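PDB 4F0P: restriction endonuclease from Mycobacterium sp., which recognises DNA carrying modified cytosine (5-methylcytosine or 5-hydroxymethylcytosine) and cleaves it as a modification-dependent restriction endonuclease. Local coordinates for the interface of chains A and B. Sequence-based numbering; all coordinates share one arbitrary frame. Chains: chain A/B, Restriction endonuclease.

The interface of chains A and B. Residues chain A 341-342, 348; chain B 312, 315, 317, 339, 407.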
# COMPACT_ATOMS: atom_id res chain seq x y z
N MET A 341 -8.31 3.65 2.10
CA MET A 341 -8.53 2.21 2.02
C MET A 341 -9.28 1.67 3.23
O MET A 341 -8.82 1.79 4.36
CB MET A 341 -7.19 1.48 1.91
CG MET A 341 -7.29 0.06 1.40
SD MET A 341 -6.99 -0.01 -0.37
CE MET A 341 -5.37 0.76 -0.42
N GLY A 342 -10.44 1.07 2.99
CA GLY A 342 -11.20 0.44 4.06
C GLY A 342 -12.62 0.95 4.20
O GLY A 342 -13.23 1.41 3.24
N THR A 348 -7.74 3.55 6.39
CA THR A 348 -6.35 4.00 6.44
C THR A 348 -5.93 4.59 5.09
O THR A 348 -6.18 4.00 4.04
CB THR A 348 -5.38 2.89 6.89
OG1 THR A 348 -4.03 3.37 6.84
CG2 THR A 348 -5.51 1.67 5.99
N PHE B 312 -12.42 -4.56 1.54
CA PHE B 312 -11.55 -4.10 0.47
C PHE B 312 -12.29 -4.01 -0.86
O PHE B 312 -11.94 -3.21 -1.72
CB PHE B 312 -10.32 -5.00 0.34
CG PHE B 312 -9.29 -4.77 1.41
CD1 PHE B 312 -8.88 -3.48 1.73
CD2 PHE B 312 -8.74 -5.83 2.10
CE1 PHE B 312 -7.94 -3.26 2.71
CE2 PHE B 312 -7.80 -5.62 3.09
CZ PHE B 312 -7.40 -4.33 3.39
N SER B 315 -14.12 -0.78 -0.70
CA SER B 315 -13.20 0.31 -1.01
C SER B 315 -13.03 0.49 -2.52
O SER B 315 -12.69 1.58 -2.98
CB SER B 315 -11.84 0.06 -0.36
OG SER B 315 -11.96 -0.01 1.05
N ALA B 317 -11.09 -1.74 -4.25
CA ALA B 317 -9.86 -2.46 -4.58
C ALA B 317 -10.15 -3.90 -5.03
O ALA B 317 -11.11 -4.52 -4.59
CB ALA B 317 -8.92 -2.46 -3.39
N ILE B 339 -3.82 -7.21 -2.92
CA ILE B 339 -4.59 -6.17 -3.60
C ILE B 339 -3.83 -5.61 -4.79
O ILE B 339 -2.76 -5.03 -4.63
CB ILE B 339 -4.94 -5.00 -2.65
CG1 ILE B 339 -5.87 -5.47 -1.53
CG2 ILE B 339 -5.58 -3.86 -3.42
CD1 ILE B 339 -6.30 -4.36 -0.60
N VAL B 407 -5.77 -1.51 8.65
CA VAL B 407 -7.21 -1.33 8.58
C VAL B 407 -7.89 -1.89 9.83
O VAL B 407 -7.77 -3.08 10.13
CB VAL B 407 -7.81 -2.00 7.34
CG1 VAL B 407 -9.29 -1.66 7.22
CG2 VAL B 407 -7.06 -1.57 6.08
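A:Gly342 offers its backbone to the side chain of B:Ser315, and this polar clasp belongs to the closely fitted part of the patch. The hydroxyl OG of B:Ser315 accepts a hydrogen bond from the amide N of A:Gly342 at 2.7 Å, bent to 138° at the hydrogen. The same OG donates to the carbonyl O of A:Gly342 at 2.9 Å, approaching that oxygen well off the C=O direction and tilted from the carbonyl plane. Serine suits the place because one hydroxyl can give and accept at once. Its OG points away from its own carbonyl carbon (chi1 -61°), which brings it from the end of its helix to the partner's strand. A:Gly342 has a positive phi, a backbone shape that a residue without a side chain adopts easily, and the lack of a side chain probably leaves room for the serine.

Beside the clasp, A:Met341 reaches the rim of the B:Phe312 ring at CE1 and CD1 with its CG, 3.6 Å from CE1. The two side chains run nearly perpendicular. B:Ile339, from the ring's own chain, lies over one face of the phenyl, toward its rim, with CD1. On the other flank, CG2 of A:Thr348 meets CG2 of B:Val407 at 3.6 Å, where the branch methyls of two beta-branched residues give a small apolar touch.

Contact is looser around the sulfur. Bends at chi2 and chi3 of the flexible thioether chain carry SD of A:Met341 past the ring, to 4.3 Å from the methyl CB of B:Ala317. CD1 of B:Ile339 is 4.4 Å from the same SD, and both residues lose little surface to the partner.

Chain A supplies the end of strand 335-342 and the start of strand 347-357; chain B contributes the C-terminal end of helix 298-315 and strands 335-342 and 406-409. The patch thus joins two nuclease domains across a two-fold axis, consistent with a role in assembling the four-copy enzyme.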